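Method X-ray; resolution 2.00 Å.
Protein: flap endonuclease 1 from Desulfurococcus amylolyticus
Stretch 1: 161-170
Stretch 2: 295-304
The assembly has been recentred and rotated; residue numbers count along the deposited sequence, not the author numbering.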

ATOM      1  N   VAL A 161      14.469   1.537   3.589  1.00 25.54           N
ATOM      2  CA  VAL A 161      15.401   1.240   2.528  1.00 25.41           C
ATOM      3  C   VAL A 161      15.091   2.147   1.346  1.00 25.26           C
ATOM      4  O   VAL A 161      13.928   2.298   0.963  1.00 25.14           O
ATOM      5  CB  VAL A 161      15.296  -0.258   2.137  1.00 25.29           C
ATOM      6  CG1 VAL A 161      16.085  -0.559   0.858  1.00 24.07           C
ATOM      7  CG2 VAL A 161      15.788  -1.127   3.297  1.00 25.33           C
ATOM      8  N   GLN A 162      16.136   2.764   0.789  1.00 25.62           N
ATOM      9  CA  GLN A 162      16.011   3.547  -0.431  1.00 25.08           C
ATOM     10  C   GLN A 162      16.083   2.608  -1.634  1.00 25.21           C
ATOM     11  O   GLN A 162      17.148   2.084  -1.962  1.00 25.48           O
ATOM     12  CB  GLN A 162      17.128   4.605  -0.522  1.00 25.69           C
ATOM     13  CG  GLN A 162      16.987   5.530  -1.744  1.00 24.45           C
ATOM     14  CD  GLN A 162      15.604   6.146  -1.820  1.00 24.68           C
ATOM     15  OE1 GLN A 162      15.253   6.976  -0.985  1.00 25.27           O
ATOM     16  NE2 GLN A 162      14.799   5.735  -2.822  1.00 22.03           N
ATOM     17  N   ALA A 163      14.945   2.388  -2.285  1.00 24.72           N
ATOM     18  CA  ALA A 163      14.915   1.604  -3.512  1.00 23.91           C
ATOM     19  C   ALA A 163      15.509   2.438  -4.645  1.00 23.86           C
ATOM     20  O   ALA A 163      15.304   3.653  -4.679  1.00 24.32           O
ATOM     21  CB  ALA A 163      13.489   1.221  -3.837  1.00 23.64           C
ATOM     22  N   PRO A 164      16.273   1.804  -5.561  1.00 24.02           N
ATOM     23  CA  PRO A 164      16.736   2.526  -6.750  1.00 23.97           C
ATOM     24  C   PRO A 164      15.583   2.930  -7.677  1.00 23.38           C
ATOM     25  O   PRO A 164      15.661   3.971  -8.340  1.00 23.49           O
ATOM     26  CB  PRO A 164      17.655   1.511  -7.451  1.00 23.96           C
ATOM     27  CG  PRO A 164      17.219   0.177  -6.966  1.00 24.49           C
ATOM     28  CD  PRO A 164      16.787   0.419  -5.528  1.00 23.87           C
ATOM     29  N   ALA A 165      14.539   2.106  -7.732  1.00 22.86           N
ATOM     30  CA  ALA A 165      13.396   2.339  -8.612  1.00 22.43           C
ATOM     31  C   ALA A 165      12.108   2.003  -7.873  1.00 22.06           C
ATOM     32  O   ALA A 165      11.886   2.539  -6.794  1.00 21.87           O
ATOM     33  CB  ALA A 165      13.549   1.522  -9.933  1.00 22.73           C
ATOM     34  N   GLU A 166      11.270   1.108  -8.412  1.00 21.73           N
ATOM     35  CA  GLU A 166       9.985   0.789  -7.766  1.00 21.77           C
ATOM     36  C   GLU A 166      10.158   0.252  -6.339  1.00 22.14           C
ATOM     37  O   GLU A 166      10.925  -0.697  -6.115  1.00 22.14           O
ATOM     38  CB  GLU A 166       9.172  -0.237  -8.577  1.00 22.05           C
ATOM     39  CG  GLU A 166       8.696   0.258  -9.950  1.00 23.34           C
ATOM     40  CD  GLU A 166       9.719  -0.003 -11.052  1.00 24.63           C
ATOM     41  OE1 GLU A 166      10.870  -0.391 -10.737  1.00 24.36           O
ATOM     42  OE2 GLU A 166       9.363   0.154 -12.237  1.00 25.25           O
ATOM     43  N   GLY A 167       9.456   0.879  -5.388  1.00 21.86           N
ATOM     44  CA  GLY A 167       9.430   0.441  -3.995  1.00 21.21           C
ATOM     45  C   GLY A 167       8.943  -0.992  -3.882  1.00 21.52           C
ATOM     46  O   GLY A 167       9.520  -1.799  -3.134  1.00 21.17           O
ATOM     47  N   GLU A 168       7.891  -1.313  -4.635  1.00 20.93           N
ATOM     48  CA  GLU A 168       7.302  -2.664  -4.620  1.00 21.28           C
ATOM     49  C   GLU A 168       8.272  -3.735  -5.115  1.00 21.38           C
ATOM     50  O   GLU A 168       8.264  -4.863  -4.608  1.00 21.03           O
ATOM     51  CB  GLU A 168       6.006  -2.708  -5.448  1.00 21.36           C
ATOM     52  CG  GLU A 168       4.890  -1.779  -4.924  1.00 22.02           C
ATOM     53  CD  GLU A 168       4.154  -2.333  -3.684  1.00 25.23           C
ATOM     54  OE1 GLU A 168       4.438  -3.470  -3.245  1.00 22.21           O
ATOM     55  OE2 GLU A 168       3.290  -1.609  -3.139  1.00 25.14           O
ATOM     56  N   ALA A 169       9.093  -3.380  -6.106  1.00 20.69           N
ATOM     57  CA  ALA A 169      10.133  -4.287  -6.642  1.00 21.35           C
ATOM     58  C   ALA A 169      11.243  -4.563  -5.631  1.00 21.14           C
ATOM     59  O   ALA A 169      11.702  -5.698  -5.495  1.00 21.02           O
ATOM     60  CB  ALA A 169      10.745  -3.682  -7.925  1.00 20.45           C
ATOM     61  N   GLN A 170      11.707  -3.505  -4.965  1.00 21.27           N
ATOM     62  CA  GLN A 170      12.708  -3.641  -3.908  1.00 21.53           C
ATOM     63  C   GLN A 170      12.174  -4.448  -2.733  1.00 22.30           C
ATOM     64  O   GLN A 170      12.901  -5.277  -2.172  1.00 22.69           O
ATOM     65  CB  GLN A 170      13.213  -2.271  -3.427  1.00 21.03           C
ATOM     66  CG  GLN A 170      14.362  -2.352  -2.404  1.00 22.06           C
ATOM     67  CD  GLN A 170      15.632  -2.947  -2.983  1.00 23.78           C
ATOM     68  OE1 GLN A 170      15.957  -2.724  -4.151  1.00 22.97           O
ATOM     69  NE2 GLN A 170      16.364  -3.705  -2.164  1.00 23.29           N
ATOM     70  N   LYS A 295       9.563  -8.139 -19.428  1.00 22.83           N
ATOM     71  CA  LYS A 295      10.963  -8.483 -19.125  1.00 23.16           C
ATOM     72  C   LYS A 295      11.540  -7.626 -18.010  1.00 22.72           C
ATOM     73  O   LYS A 295      12.395  -8.093 -17.236  1.00 22.63           O
ATOM     74  CB  LYS A 295      11.848  -8.413 -20.376  1.00 23.63           C
ATOM     75  CG  LYS A 295      11.481  -9.454 -21.441  1.00 27.05           C
ATOM     76  CD  LYS A 295      12.448  -9.382 -22.636  1.00 31.79           C
ATOM     77  CE  LYS A 295      12.129 -10.452 -23.686  1.00 37.21           C
ATOM     78  NZ  LYS A 295      12.076 -11.814 -23.083  1.00 39.13           N
ATOM     79  N   TYR A 296      11.096  -6.368 -17.930  1.00 21.74           N
ATOM     80  CA  TYR A 296      11.513  -5.511 -16.822  1.00 21.16           C
ATOM     81  C   TYR A 296      10.966  -6.038 -15.489  1.00 21.47           C
ATOM     82  O   TYR A 296      11.708  -6.163 -14.511  1.00 20.83           O
ATOM     83  CB  TYR A 296      11.109  -4.036 -17.019  1.00 20.74           C
ATOM     84  CG  TYR A 296      11.517  -3.242 -15.813  1.00 20.36           C
ATOM     85  CD1 TYR A 296      12.843  -2.851 -15.641  1.00 20.39           C
ATOM     86  CD2 TYR A 296      10.601  -2.957 -14.790  1.00 19.71           C
ATOM     87  CE1 TYR A 296      13.246  -2.156 -14.506  1.00 20.47           C
ATOM     88  CE2 TYR A 296      11.000  -2.276 -13.647  1.00 20.05           C
ATOM     89  CZ  TYR A 296      12.325  -1.871 -13.517  1.00 20.93           C
ATOM     90  OH  TYR A 296      12.753  -1.203 -12.380  1.00 21.27           O
ATOM     91  N   PHE A 297       9.670  -6.349 -15.449  1.00 21.53           N
ATOM     92  CA  PHE A 297       9.078  -6.940 -14.237  1.00 22.47           C
ATOM     93  C   PHE A 297       9.810  -8.206 -13.791  1.00 22.96           C
ATOM     94  O   PHE A 297       9.963  -8.450 -12.594  1.00 23.49           O
ATOM     95  CB  PHE A 297       7.578  -7.209 -14.421  1.00 21.31           C
ATOM     96  CG  PHE A 297       6.701  -6.027 -14.035  1.00 22.16           C
ATOM     97  CD1 PHE A 297       5.998  -6.032 -12.833  1.00 21.97           C
ATOM     98  CD2 PHE A 297       6.603  -4.911 -14.858  1.00 22.15           C
ATOM     99  CE1 PHE A 297       5.201  -4.940 -12.449  1.00 21.44           C
ATOM    100  CE2 PHE A 297       5.795  -3.804 -14.492  1.00 23.66           C
ATOM    101  CZ  PHE A 297       5.094  -3.831 -13.280  1.00 23.03           C
ATOM    102  N   LEU A 298      10.286  -8.993 -14.750  1.00 23.94           N
ATOM    103  CA  LEU A 298      11.072 -10.193 -14.436  1.00 25.08           C
ATOM    104  C   LEU A 298      12.432  -9.863 -13.841  1.00 25.46           C
ATOM    105  O   LEU A 298      12.931 -10.618 -13.030  1.00 25.57           O
ATOM    106  CB  LEU A 298      11.260 -11.090 -15.675  1.00 25.32           C
ATOM    107  CG  LEU A 298      10.025 -11.837 -16.206  1.00 26.24           C
ATOM    108  CD1 LEU A 298      10.329 -12.450 -17.573  1.00 27.78           C
ATOM    109  CD2 LEU A 298       9.579 -12.907 -15.214  1.00 25.91           C
ATOM    110  N   GLN A 299      13.045  -8.761 -14.271  1.00 25.71           N
ATOM    111  CA  GLN A 299      14.360  -8.372 -13.759  1.00 26.44           C
ATOM    112  C   GLN A 299      14.404  -6.875 -13.486  1.00 24.97           C
ATOM    113  O   GLN A 299      15.047  -6.129 -14.234  1.00 24.86           O
ATOM    114  CB  GLN A 299      15.465  -8.746 -14.747  1.00 27.45           C
ATOM    115  CG  GLN A 299      15.516 -10.225 -15.058  1.00 33.59           C
ATOM    116  CD  GLN A 299      16.845 -10.651 -15.600  1.00 40.58           C
ATOM    117  OE1 GLN A 299      17.790 -10.884 -14.840  1.00 44.73           O
ATOM    118  NE2 GLN A 299      16.936 -10.766 -16.926  1.00 42.18           N
ATOM    119  N   PRO A 300      13.705  -6.428 -12.424  1.00 24.30           N
ATOM    120  CA  PRO A 300      13.583  -4.994 -12.153  1.00 23.43           C
ATOM    121  C   PRO A 300      14.855  -4.429 -11.549  1.00 23.38           C
ATOM    122  O   PRO A 300      15.738  -5.188 -11.117  1.00 22.62           O
ATOM    123  CB  PRO A 300      12.436  -4.924 -11.140  1.00 22.94           C
ATOM    124  CG  PRO A 300      12.512  -6.226 -10.417  1.00 23.80           C
ATOM    125  CD  PRO A 300      12.957  -7.238 -11.436  1.00 24.20           C
ATOM    126  N   GLN A 301      14.961  -3.104 -11.550  1.00 22.97           N
ATOM    127  CA  GLN A 301      16.101  -2.452 -10.939  1.00 23.34           C
ATOM    128  C   GLN A 301      15.915  -2.467  -9.425  1.00 22.90           C
ATOM    129  O   GLN A 301      15.039  -1.792  -8.897  1.00 22.75           O
ATOM    130  CB  GLN A 301      16.259  -1.013 -11.454  1.00 22.82           C
ATOM    131  CG  GLN A 301      17.629  -0.405 -11.113  1.00 25.98           C
ATOM    132  CD  GLN A 301      18.767  -1.145 -11.800  1.00 26.71           C
ATOM    133  OE1 GLN A 301      18.711  -1.435 -12.999  1.00 30.51           O
ATOM    134  NE2 GLN A 301      19.776  -1.483 -11.042  1.00 29.98           N
ATOM    135  N   VAL A 302      16.756  -3.241  -8.748  1.00 23.22           N
ATOM    136  CA  VAL A 302      16.716  -3.450  -7.294  1.00 23.34           C
ATOM    137  C   VAL A 302      18.165  -3.476  -6.785  1.00 24.83           C
ATOM    138  O   VAL A 302      19.094  -3.596  -7.578  1.00 25.03           O
ATOM    139  CB  VAL A 302      16.002  -4.790  -6.916  1.00 23.59           C
ATOM    140  CG1 VAL A 302      14.485  -4.709  -7.198  1.00 21.21           C
ATOM    141  CG2 VAL A 302      16.637  -5.995  -7.652  1.00 23.73           C
ATOM    142  N   THR A 303      18.368  -3.379  -5.481  1.00 25.55           N
ATOM    143  CA  THR A 303      19.732  -3.277  -4.957  1.00 26.91           C
ATOM    144  C   THR A 303      20.018  -4.225  -3.808  1.00 28.00           C
ATOM    145  O   THR A 303      19.125  -4.572  -3.036  1.00 26.99           O
ATOM    146  CB  THR A 303      20.081  -1.819  -4.517  1.00 26.65           C
ATOM    147  OG1 THR A 303      21.459  -1.760  -4.119  1.00 27.21           O
ATOM    148  CG2 THR A 303      19.202  -1.349  -3.322  1.00 25.79           C
ATOM    149  N   ASP A 304      21.286  -4.621  -3.708  1.00 30.49           N
ATOM    150  CA  ASP A 304      21.820  -5.348  -2.555  1.00 32.71           C
ATOM    151  C   ASP A 304      22.341  -4.402  -1.498  1.00 33.46           C
ATOM    152  O   ASP A 304      22.760  -4.840  -0.424  1.00 34.11           O
ATOM    153  CB  ASP A 304      23.000  -6.223  -2.993  1.00 34.28           C
ATOM    154  CG  ASP A 304      22.567  -7.416  -3.775  1.00 35.87           C
ATOM    155  OD1 ASP A 304      21.542  -8.022  -3.412  1.00 37.91           O
ATOM    156  OD2 ASP A 304      23.261  -7.752  -4.754  1.00 40.39           O
TER
HETATM  157  O   HOH W   1      13.724  -0.650  -6.781  1.00 18.64           O

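The polar part of this contact is built on two side chains from the first stretch, each answering a different part of the second. Gln170, on the helix that starts at Gly167, reads the backbone of an extended segment. Its OE1 accepts a hydrogen bond from Thr303 N at 2.8 Å, while its NE2 donates to Thr303 O at 3.0 Å, with N-H...acceptor angles of 155° and 167°. One primary amide thus satisfies both the donor and the acceptor of a single residue, much as a neighbouring strand would. The CA-to-CB bond of Gln170 points sideways to the other stretch; chi1 at t and chi2 at p bring the amide across to Thr303. Because the partners are main-chain atoms, this pairing makes no direct use of the threonine hydroxyl, which is hydrogen-bonded to a residue just outside the stretches.

The second polar link joins the N-cap residue Glu166 to the last helical turn of the second stretch. Tyr296 OH donates to Glu166 OE1 at 2.6 Å, a short bond of the kind expected between a phenol and a carboxylate. The same hydroxyl accepts from Gln301 N, with 3.0 Å between Gln301 N and Tyr296 OH and an angle of 165°. The phenol therefore works in both directions: it ties the loop after its own helix back to the tyrosine hydroxyl and passes the connection on to the opposing stretch. The CA-to-CB bond of Tyr296 points toward the first stretch; that of Glu166 points sideways, but the end of its side chain comes nearer. The other carboxylate oxygen, OE2, is hydrogen-bonded elsewhere in the structure.

A water fills the space between the loops and bonds to three backbone atoms. It accepts from Ala165 N at 3.0 Å, and it donates to Glu166 O at 2.9 Å and to Gln301 O at 2.7 Å. The water links the two main chains where no direct backbone hydrogen bond joins them. Glu166 O also accepts from Gln170 N at 3.1 Å, within the first turn of the helix.

Van der Waals packing completes the contact. The CA-to-CB bond of Ala169 points toward the second stretch, and its CB makes apolar contacts, 3.8 Å from Pro300 CB and 3.9 Å from Val302 CG1. The backbone takes part as well, with Ala169 O 3.4 Å from Val302 CG1. The chains run close here: Gln170 CA and Val302 CA are 5.3 Å apart, and Ala169 CA and Pro300 CA 6.5 Å. Pro164 lies against the extended segment further along: its CG is 3.5 Å from Gln301 O and 3.7 Å from Val302 CA, and its CD is 3.7 Å from Thr303 CG2. Ala165 CB adds a contact of 3.7 Å with Tyr296 OH, beside the Glu166 link.

The rule to take away is economical: small and cyclic side chains pack where the chains meet, a glutamine amide pairs with the N and O of one extended residue, and a tyrosine hydroxyl joins loop to carboxylate.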